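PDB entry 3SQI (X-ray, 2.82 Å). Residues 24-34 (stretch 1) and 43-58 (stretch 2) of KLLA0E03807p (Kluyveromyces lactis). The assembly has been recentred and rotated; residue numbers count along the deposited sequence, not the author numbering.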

ATOM      1  N   HIS A  24       5.179  26.879 -24.130  1.00 81.05           N
ATOM      2  CA  HIS A  24       3.951  27.100 -24.875  1.00 89.77           C
ATOM      3  C   HIS A  24       2.955  25.976 -24.599  1.00 93.14           C
ATOM      4  O   HIS A  24       1.786  26.233 -24.309  1.00109.86           O
ATOM      5  CB  HIS A  24       4.238  27.197 -26.368  1.00 90.47           C
ATOM      6  CG  HIS A  24       3.072  27.673 -27.172  1.00108.96           C
ATOM      7  ND1 HIS A  24       2.820  29.009 -27.399  1.00126.96           N
ATOM      8  CD2 HIS A  24       2.084  26.991 -27.797  1.00120.88           C
ATOM      9  CE1 HIS A  24       1.729  29.129 -28.133  1.00140.57           C
ATOM     10  NE2 HIS A  24       1.261  27.922 -28.387  1.00138.96           N
ATOM     11  N   LYS A  25       3.428  24.736 -24.676  1.00 91.28           N
ATOM     12  CA  LYS A  25       2.600  23.568 -24.378  1.00 98.69           C
ATOM     13  C   LYS A  25       1.917  23.705 -23.023  1.00 92.76           C
ATOM     14  O   LYS A  25       0.694  23.585 -22.905  1.00 84.38           O
ATOM     15  CB  LYS A  25       3.463  22.300 -24.346  1.00 99.76           C
ATOM     16  CG  LYS A  25       4.296  22.019 -25.593  1.00 96.72           C
ATOM     17  CD  LYS A  25       3.445  21.500 -26.745  1.00105.09           C
ATOM     18  CE  LYS A  25       2.697  22.629 -27.440  1.00107.18           C
ATOM     19  NZ  LYS A  25       1.653  22.109 -28.364  1.00114.61           N
ATOM     20  N   TYR A  26       2.735  23.951 -22.008  1.00 81.42           N
ATOM     21  CA  TYR A  26       2.307  23.911 -20.620  1.00 76.56           C
ATOM     22  C   TYR A  26       1.307  24.996 -20.269  1.00104.94           C
ATOM     23  O   TYR A  26       0.343  24.746 -19.548  1.00117.44           O
ATOM     24  CB  TYR A  26       3.526  24.012 -19.714  1.00 72.64           C
ATOM     25  CG  TYR A  26       3.225  24.075 -18.240  1.00 88.87           C
ATOM     26  CD1 TYR A  26       2.359  23.167 -17.636  1.00100.26           C
ATOM     27  CD2 TYR A  26       3.838  25.025 -17.439  1.00 93.31           C
ATOM     28  CE1 TYR A  26       2.096  23.226 -16.272  1.00 98.88           C
ATOM     29  CE2 TYR A  26       3.587  25.088 -16.084  1.00102.35           C
ATOM     30  CZ  TYR A  26       2.718  24.191 -15.503  1.00 97.66           C
ATOM     31  OH  TYR A  26       2.484  24.274 -14.149  1.00 92.69           O
ATOM     32  N   THR A  27       1.533  26.206 -20.765  1.00113.85           N
ATOM     33  CA  THR A  27       0.613  27.299 -20.470  1.00117.21           C
ATOM     34  C   THR A  27      -0.643  27.244 -21.345  1.00125.62           C
ATOM     35  O   THR A  27      -1.736  27.641 -20.918  1.00134.90           O
ATOM     36  CB  THR A  27       1.299  28.659 -20.622  1.00110.14           C
ATOM     37  OG1 THR A  27       1.710  28.833 -21.983  1.00106.70           O
ATOM     38  CG2 THR A  27       2.517  28.745 -19.701  1.00 93.35           C
ATOM     39  N   GLU A  28      -0.483  26.746 -22.568  1.00120.84           N
ATOM     40  CA  GLU A  28      -1.615  26.543 -23.465  1.00122.60           C
ATOM     41  C   GLU A  28      -2.521  25.430 -22.948  1.00124.15           C
ATOM     42  O   GLU A  28      -3.702  25.369 -23.284  1.00125.83           O
ATOM     43  CB  GLU A  28      -1.133  26.235 -24.882  1.00129.02           C
ATOM     44  CG  GLU A  28      -1.406  27.352 -25.871  1.00145.17           C
ATOM     45  CD  GLU A  28      -0.978  28.713 -25.351  1.00153.09           C
ATOM     46  OE1 GLU A  28      -1.545  29.727 -25.812  1.00154.72           O
ATOM     47  OE2 GLU A  28      -0.076  28.773 -24.486  1.00153.52           O
ATOM     48  N   TRP A  29      -1.946  24.537 -22.149  1.00126.79           N
ATOM     49  CA  TRP A  29      -2.719  23.554 -21.398  1.00119.91           C
ATOM     50  C   TRP A  29      -3.353  24.234 -20.193  1.00117.09           C
ATOM     51  O   TRP A  29      -4.547  24.107 -19.952  1.00126.09           O
ATOM     52  CB  TRP A  29      -1.802  22.419 -20.936  1.00110.92           C
ATOM     53  CG  TRP A  29      -2.457  21.397 -20.053  1.00108.43           C
ATOM     54  CD1 TRP A  29      -3.342  20.427 -20.431  1.00115.47           C
ATOM     55  CD2 TRP A  29      -2.250  21.222 -18.647  1.00101.02           C
ATOM     56  NE1 TRP A  29      -3.706  19.670 -19.346  1.00105.35           N
ATOM     57  CE2 TRP A  29      -3.053  20.138 -18.238  1.00100.91           C
ATOM     58  CE3 TRP A  29      -1.472  21.881 -17.692  1.00106.33           C
ATOM     59  CZ2 TRP A  29      -3.096  19.702 -16.918  1.00107.37           C
ATOM     60  CZ3 TRP A  29      -1.519  21.443 -16.379  1.00102.70           C
ATOM     61  CH2 TRP A  29      -2.323  20.364 -16.006  1.00107.64           C
ATOM     62  N   LEU A  30      -2.532  24.976 -19.457  1.00111.37           N
ATOM     63  CA  LEU A  30      -2.934  25.662 -18.233  1.00109.72           C
ATOM     64  C   LEU A  30      -4.116  26.612 -18.456  1.00130.25           C
ATOM     65  O   LEU A  30      -4.784  27.011 -17.503  1.00141.79           O
ATOM     66  CB  LEU A  30      -1.739  26.437 -17.676  1.00110.96           C
ATOM     67  CG  LEU A  30      -1.503  26.546 -16.168  1.00116.45           C
ATOM     68  CD1 LEU A  30      -1.358  25.172 -15.529  1.00105.70           C
ATOM     69  CD2 LEU A  30      -0.259  27.396 -15.903  1.00116.29           C
ATOM     70  N   LYS A  31      -4.360  26.989 -19.710  1.00134.47           N
ATOM     71  CA  LYS A  31      -5.559  27.758 -20.046  1.00134.09           C
ATOM     72  C   LYS A  31      -6.809  26.919 -19.805  1.00131.37           C
ATOM     73  O   LYS A  31      -7.929  27.413 -19.904  1.00141.35           O
ATOM     74  CB  LYS A  31      -5.525  28.220 -21.505  1.00142.06           C
ATOM     75  CG  LYS A  31      -4.389  29.176 -21.834  1.00151.62           C
ATOM     76  CD  LYS A  31      -4.440  30.416 -20.955  1.00164.76           C
ATOM     77  CE  LYS A  31      -3.283  31.356 -21.262  1.00170.03           C
ATOM     78  NZ  LYS A  31      -3.266  32.540 -20.355  1.00175.17           N
ATOM     79  N   THR A  32      -6.603  25.644 -19.498  1.00135.59           N
ATOM     80  CA  THR A  32      -7.687  24.683 -19.310  1.00155.07           C
ATOM     81  C   THR A  32      -8.179  24.595 -17.855  1.00161.75           C
ATOM     82  O   THR A  32      -9.166  23.919 -17.560  1.00158.44           O
ATOM     83  CB  THR A  32      -7.253  23.285 -19.836  1.00154.00           C
ATOM     84  OG1 THR A  32      -7.413  23.245 -21.259  1.00155.17           O
ATOM     85  CG2 THR A  32      -8.057  22.154 -19.200  1.00147.83           C
ATOM     86  N   MET A  33      -7.507  25.305 -16.954  1.00167.25           N
ATOM     87  CA  MET A  33      -7.854  25.260 -15.537  1.00167.74           C
ATOM     88  C   MET A  33      -8.225  26.654 -15.030  1.00193.89           C
ATOM     89  O   MET A  33      -7.856  27.655 -15.647  1.00206.33           O
ATOM     90  CB  MET A  33      -6.693  24.671 -14.733  1.00146.70           C
ATOM     91  CG  MET A  33      -6.147  23.370 -15.314  1.00122.48           C
ATOM     92  SD  MET A  33      -7.448  22.161 -15.634  1.00283.86           S
ATOM     93  CE  MET A  33      -6.524  20.884 -16.481  1.00 88.89           C
ATOM     94  N   PRO A  34      -8.958  26.728 -13.902  1.00201.21           N
ATOM     95  CA  PRO A  34      -9.502  28.018 -13.446  1.00206.21           C
ATOM     96  C   PRO A  34      -8.430  29.088 -13.265  1.00204.27           C
ATOM     97  O   PRO A  34      -8.680  30.270 -13.520  1.00199.98           O
ATOM     98  CB  PRO A  34     -10.132  27.676 -12.091  1.00202.97           C
ATOM     99  CG  PRO A  34      -9.445  26.414 -11.654  1.00193.11           C
ATOM    100  CD  PRO A  34      -9.200  25.655 -12.919  1.00191.87           C
TER
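Stretch 2 (43-58) LFLSQKYIVKYIASHD

The centre of the contact is aromatic. Tyr53 of stretch 2 packs against both Tyr26 and Trp29, which are three residues apart on the helix of stretch 1. The edge of the Tyr26 ring points at the face of Tyr53, with Tyr26 CD1 4.0 Å from Tyr53 CG and the planes at 74°. Tyr53 in turn presents its own edge to the face of Trp29. Here Trp29 CD2 is 3.5 Å from Tyr53 CD2, and the planes stand at 69°. Tyr53 CB also lies over the six-membered ring of Trp29, 4.0 Å from its centroid, in a CH-pi contact.

Both backbones are helical at this point. Stretch 1 is helical from its first residue, and residues 47-56 form the helix of stretch 2. Ser46 is its N-cap. The two helices cross at 102°, close to perpendicular, and their axes approach to 11.2 Å. The contact buries 571 Å² over both sides. The CA atoms of Tyr26 and Tyr53 are 7.4 Å apart, and those of Leu30 and Tyr49 are 8.2 Å apart.

Leu30 extends the apolar surface. Its CD2 is 3.8 Å from Phe44 CD1, and its CD1 is 4.2 Å from Tyr49 CB. Phe44 and Leu45 precede the helix of stretch 2. Leu45 CD2 sits at the edge of the Tyr26 ring, 3.1 Å from Tyr26 CE2, a very tight approach for two carbons. Ile50 points its CA-to-CB bond away from stretch 1, yet its CG1 comes within 3.7 Å of Tyr26 OH.

Beyond Tyr53, the edge of His57 meets the same Trp29 ring face. His57 CE1 is 3.4 Å from Trp29 NE1, and the ring planes are at 79°. A weak hydrogen bond from His57 ND1 to Tyr53 O, 2.8 Å long, ties the imidazole back to the backbone of helix residue Tyr53. Lys52 lies at the edge of the indole, with its CG 3.8 Å from Trp29 CH2. Its CE is 4.0 Å from Met33 CE, so the aliphatic part of the lysine packs here while NZ is hydrogen-bonded elsewhere in the structure. Met33 closes a type I turn that starts at Leu30.

The polar part of the contact is small. Tyr26 OH donates a hydrogen bond to Phe44 O at 2.8 Å, the only one between the stretches, and it satisfies a hydroxyl on a buried side chain. At the rim, Lys25 CB is 3.3 Å from Tyr53 OH, a carbon-to-hydroxyl contact; the end of the Lys25 side chain leads away from stretch 2.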

ATOM      1  N   LEU A  43       3.272  31.131  -8.913  1.00170.68           N
ATOM      2  CA  LEU A  43       2.135  30.298  -8.563  1.00163.60           C
ATOM      3  C   LEU A  43       1.746  29.388  -9.726  1.00162.14           C
ATOM      4  O   LEU A  43       1.140  28.335  -9.523  1.00155.22           O
ATOM      5  CB  LEU A  43       0.951  31.177  -8.147  1.00165.68           C
ATOM      6  CG  LEU A  43       0.535  32.307  -9.099  1.00173.05           C
ATOM      7  CD1 LEU A  43      -0.979  32.375  -9.220  1.00177.98           C
ATOM      8  CD2 LEU A  43       1.102  33.654  -8.659  1.00176.92           C
ATOM      9  N   PHE A  44       2.121  29.789 -10.937  1.00167.72           N
ATOM     10  CA  PHE A  44       1.849  29.000 -12.135  1.00162.11           C
ATOM     11  C   PHE A  44       2.656  27.716 -12.118  1.00152.12           C
ATOM     12  O   PHE A  44       2.297  26.712 -12.747  1.00151.66           O
ATOM     13  CB  PHE A  44       2.174  29.815 -13.374  1.00169.23           C
ATOM     14  CG  PHE A  44       1.197  30.886 -13.622  1.00190.54           C
ATOM     15  CD1 PHE A  44       0.461  30.909 -14.787  1.00196.56           C
ATOM     16  CD2 PHE A  44       0.953  31.838 -12.651  1.00204.60           C
ATOM     17  CE1 PHE A  44      -0.476  31.892 -14.996  1.00209.52           C
ATOM     18  CE2 PHE A  44       0.023  32.817 -12.861  1.00215.99           C
ATOM     19  CZ  PHE A  44      -0.684  32.857 -14.042  1.00218.34           C
ATOM     20  N   LEU A  45       3.751  27.749 -11.375  1.00140.57           N
ATOM     21  CA  LEU A  45       4.557  26.567 -11.206  1.00128.27           C
ATOM     22  C   LEU A  45       4.363  26.077  -9.788  1.00144.77           C
ATOM     23  O   LEU A  45       4.809  26.698  -8.821  1.00160.46           O
ATOM     24  CB  LEU A  45       6.018  26.881 -11.502  1.00129.98           C
ATOM     25  CG  LEU A  45       6.140  27.363 -12.945  1.00136.67           C
ATOM     26  CD1 LEU A  45       7.587  27.432 -13.396  1.00121.64           C
ATOM     27  CD2 LEU A  45       5.325  26.432 -13.832  1.00145.54           C
ATOM     28  N   SER A  46       3.654  24.965  -9.684  1.00137.02           N
ATOM     29  CA  SER A  46       3.473  24.270  -8.430  1.00126.35           C
ATOM     30  C   SER A  46       3.566  22.800  -8.783  1.00111.59           C
ATOM     31  O   SER A  46       3.218  22.400  -9.894  1.00105.73           O
ATOM     32  CB  SER A  46       2.109  24.596  -7.818  1.00137.51           C
ATOM     33  OG  SER A  46       1.940  23.962  -6.558  1.00140.18           O
ATOM     34  N   GLN A  47       4.062  21.998  -7.853  1.00101.42           N
ATOM     35  CA  GLN A  47       4.191  20.573  -8.096  1.00 99.03           C
ATOM     36  C   GLN A  47       2.880  20.036  -8.652  1.00 90.81           C
ATOM     37  O   GLN A  47       2.866  19.266  -9.607  1.00 88.05           O
ATOM     38  CB  GLN A  47       4.542  19.866  -6.795  1.00122.36           C
ATOM     39  CG  GLN A  47       5.834  20.366  -6.171  1.00144.44           C
ATOM     40  CD  GLN A  47       6.038  19.847  -4.764  1.00163.94           C
ATOM     41  OE1 GLN A  47       5.075  19.605  -4.033  1.00177.12           O
ATOM     42  NE2 GLN A  47       7.297  19.679  -4.372  1.00163.82           N
ATOM     43  N   LYS A  48       1.776  20.483  -8.067  1.00 88.38           N
ATOM     44  CA  LYS A  48       0.453  20.003  -8.443  1.00 95.79           C
ATOM     45  C   LYS A  48       0.209  20.043  -9.958  1.00104.34           C
ATOM     46  O   LYS A  48      -0.162  19.029 -10.580  1.00103.46           O
ATOM     47  CB  LYS A  48      -0.598  20.851  -7.742  1.00103.03           C
ATOM     48  CG  LYS A  48      -0.071  21.600  -6.527  1.00113.93           C
ATOM     49  CD  LYS A  48      -0.965  22.796  -6.196  1.00129.79           C
ATOM     50  CE  LYS A  48      -2.434  22.517  -6.517  1.00134.39           C
ATOM     51  NZ  LYS A  48      -3.389  23.539  -5.972  1.00136.21           N
ATOM     52  N   TYR A  49       0.435  21.212 -10.551  1.00105.49           N
ATOM     53  CA  TYR A  49       0.099  21.436 -11.952  1.00 95.17           C
ATOM     54  C   TYR A  49       1.089  20.758 -12.889  1.00 94.81           C
ATOM     55  O   TYR A  49       0.690  20.196 -13.906  1.00105.14           O
ATOM     56  CB  TYR A  49       0.017  22.935 -12.242  1.00105.71           C
ATOM     57  CG  TYR A  49      -0.836  23.698 -11.245  1.00128.94           C
ATOM     58  CD1 TYR A  49      -2.227  23.657 -11.308  1.00134.21           C
ATOM     59  CD2 TYR A  49      -0.250  24.468 -10.248  1.00142.38           C
ATOM     60  CE1 TYR A  49      -3.006  24.357 -10.400  1.00138.37           C
ATOM     61  CE2 TYR A  49      -1.020  25.168  -9.337  1.00151.65           C
ATOM     62  CZ  TYR A  49      -2.397  25.110  -9.417  1.00148.99           C
ATOM     63  OH  TYR A  49      -3.160  25.811  -8.510  1.00159.80           O
ATOM     64  N   ILE A  50       2.374  20.808 -12.545  1.00 95.45           N
ATOM     65  CA  ILE A  50       3.417  20.182 -13.363  1.00 89.13           C
ATOM     66  C   ILE A  50       3.234  18.670 -13.410  1.00 97.59           C
ATOM     67  O   ILE A  50       3.324  18.048 -14.470  1.00100.09           O
ATOM     68  CB  ILE A  50       4.827  20.483 -12.818  1.00 82.49           C
ATOM     69  CG1 ILE A  50       5.037  21.989 -12.659  1.00 90.80           C
ATOM     70  CG2 ILE A  50       5.898  19.899 -13.737  1.00 71.58           C
ATOM     71  CD1 ILE A  50       6.358  22.342 -12.027  1.00 82.63           C
ATOM     72  N   VAL A  51       2.984  18.090 -12.242  1.00 97.21           N
ATOM     73  CA  VAL A  51       2.755  16.659 -12.118  1.00 75.73           C
ATOM     74  C   VAL A  51       1.487  16.236 -12.860  1.00 73.41           C
ATOM     75  O   VAL A  51       1.499  15.272 -13.639  1.00 84.44           O
ATOM     76  CB  VAL A  51       2.663  16.244 -10.648  1.00 71.43           C
ATOM     77  CG1 VAL A  51       2.276  14.790 -10.542  1.00 94.52           C
ATOM     78  CG2 VAL A  51       3.985  16.502  -9.942  1.00 59.81           C
ATOM     79  N   LYS A  52       0.394  16.955 -12.634  1.00 81.81           N
ATOM     80  CA  LYS A  52      -0.815  16.677 -13.399  1.00 89.85           C
ATOM     81  C   LYS A  52      -0.534  16.697 -14.906  1.00103.72           C
ATOM     82  O   LYS A  52      -0.893  15.763 -15.628  1.00112.56           O
ATOM     83  CB  LYS A  52      -1.924  17.664 -13.047  1.00 87.72           C
ATOM     84  CG  LYS A  52      -3.204  17.421 -13.822  1.00103.96           C
ATOM     85  CD  LYS A  52      -4.399  18.099 -13.167  1.00119.91           C
ATOM     86  CE  LYS A  52      -5.657  17.887 -13.993  1.00131.32           C
ATOM     87  NZ  LYS A  52      -5.835  16.450 -14.342  1.00137.58           N
ATOM     88  N   TYR A  53       0.118  17.760 -15.371  1.00 97.67           N
ATOM     89  CA  TYR A  53       0.458  17.899 -16.783  1.00 90.28           C
ATOM     90  C   TYR A  53       1.210  16.684 -17.293  1.00 96.14           C
ATOM     91  O   TYR A  53       0.832  16.070 -18.294  1.00104.02           O
ATOM     92  CB  TYR A  53       1.318  19.142 -17.015  1.00 78.11           C
ATOM     93  CG  TYR A  53       1.754  19.296 -18.456  1.00 94.45           C
ATOM     94  CD1 TYR A  53       3.025  18.906 -18.872  1.00101.39           C
ATOM     95  CD2 TYR A  53       0.889  19.815 -19.404  1.00103.00           C
ATOM     96  CE1 TYR A  53       3.421  19.041 -20.200  1.00 83.73           C
ATOM     97  CE2 TYR A  53       1.273  19.954 -20.719  1.00102.97           C
ATOM     98  CZ  TYR A  53       2.532  19.567 -21.115  1.00 93.90           C
ATOM     99  OH  TYR A  53       2.882  19.713 -22.435  1.00102.64           O
ATOM    100  N   ILE A  54       2.284  16.342 -16.594  1.00 87.14           N
ATOM    101  CA  ILE A  54       3.169  15.283 -17.043  1.00 92.08           C
ATOM    102  C   ILE A  54       2.463  13.934 -17.119  1.00101.67           C
ATOM    103  O   ILE A  54       2.549  13.242 -18.133  1.00104.75           O
ATOM    104  CB  ILE A  54       4.424  15.180 -16.155  1.00 86.50           C
ATOM    105  CG1 ILE A  54       5.287  16.431 -16.324  1.00 79.46           C
ATOM    106  CG2 ILE A  54       5.223  13.931 -16.508  1.00 77.61           C
ATOM    107  CD1 ILE A  54       6.376  16.562 -15.297  1.00 71.05           C
ATOM    108  N   ALA A  55       1.761  13.562 -16.055  1.00112.86           N
ATOM    109  CA  ALA A  55       1.120  12.247 -16.020  1.00 99.54           C
ATOM    110  C   ALA A  55      -0.103  12.143 -16.935  1.00103.29           C
ATOM    111  O   ALA A  55      -0.414  11.062 -17.439  1.00 95.36           O
ATOM    112  CB  ALA A  55       0.757  11.873 -14.603  1.00 83.88           C
ATOM    113  N   SER A  56      -0.785  13.267 -17.150  1.00106.69           N
ATOM    114  CA  SER A  56      -2.008  13.281 -17.951  1.00107.68           C
ATOM    115  C   SER A  56      -1.741  13.261 -19.455  1.00123.42           C
ATOM    116  O   SER A  56      -2.674  13.157 -20.252  1.00134.95           O
ATOM    117  CB  SER A  56      -2.878  14.490 -17.597  1.00101.64           C
ATOM    118  OG  SER A  56      -2.353  15.679 -18.158  1.00 88.84           O
ATOM    119  N   HIS A  57      -0.476  13.378 -19.842  1.00117.89           N
ATOM    120  CA  HIS A  57      -0.112  13.364 -21.255  1.00106.74           C
ATOM    121  C   HIS A  57       0.828  12.215 -21.579  1.00111.26           C
ATOM    122  O   HIS A  57       1.982  12.219 -21.157  1.00118.78           O
ATOM    123  CB  HIS A  57       0.559  14.676 -21.641  1.00 95.74           C
ATOM    124  CG  HIS A  57      -0.357  15.855 -21.607  1.00 97.81           C
ATOM    125  ND1 HIS A  57      -0.917  16.330 -20.444  1.00 93.49           N
ATOM    126  CD2 HIS A  57      -0.805  16.666 -22.600  1.00108.97           C
ATOM    127  CE1 HIS A  57      -1.675  17.378 -20.716  1.00108.89           C
ATOM    128  NE2 HIS A  57      -1.622  17.600 -22.019  1.00113.36           N
ATOM    129  N   ASP A  58       0.342  11.243 -22.343  1.00116.46           N
ATOM    130  CA  ASP A  58       1.159  10.088 -22.695  1.00129.17           C
ATOM    131  C   ASP A  58       2.430  10.531 -23.408  1.00121.97           C
ATOM    132  O   ASP A  58       3.526  10.065 -23.092  1.00114.63           O
ATOM    133  CB  ASP A  58       0.378   9.109 -23.573  1.00153.18           C
ATOM    134  CG  ASP A  58       1.119   7.799 -23.786  1.00167.20           C
ATOM    135  OD1 ASP A  58       1.129   7.297 -24.930  1.00171.52           O
ATOM    136  OD2 ASP A  58       1.688   7.268 -22.806  1.00171.38           O
TER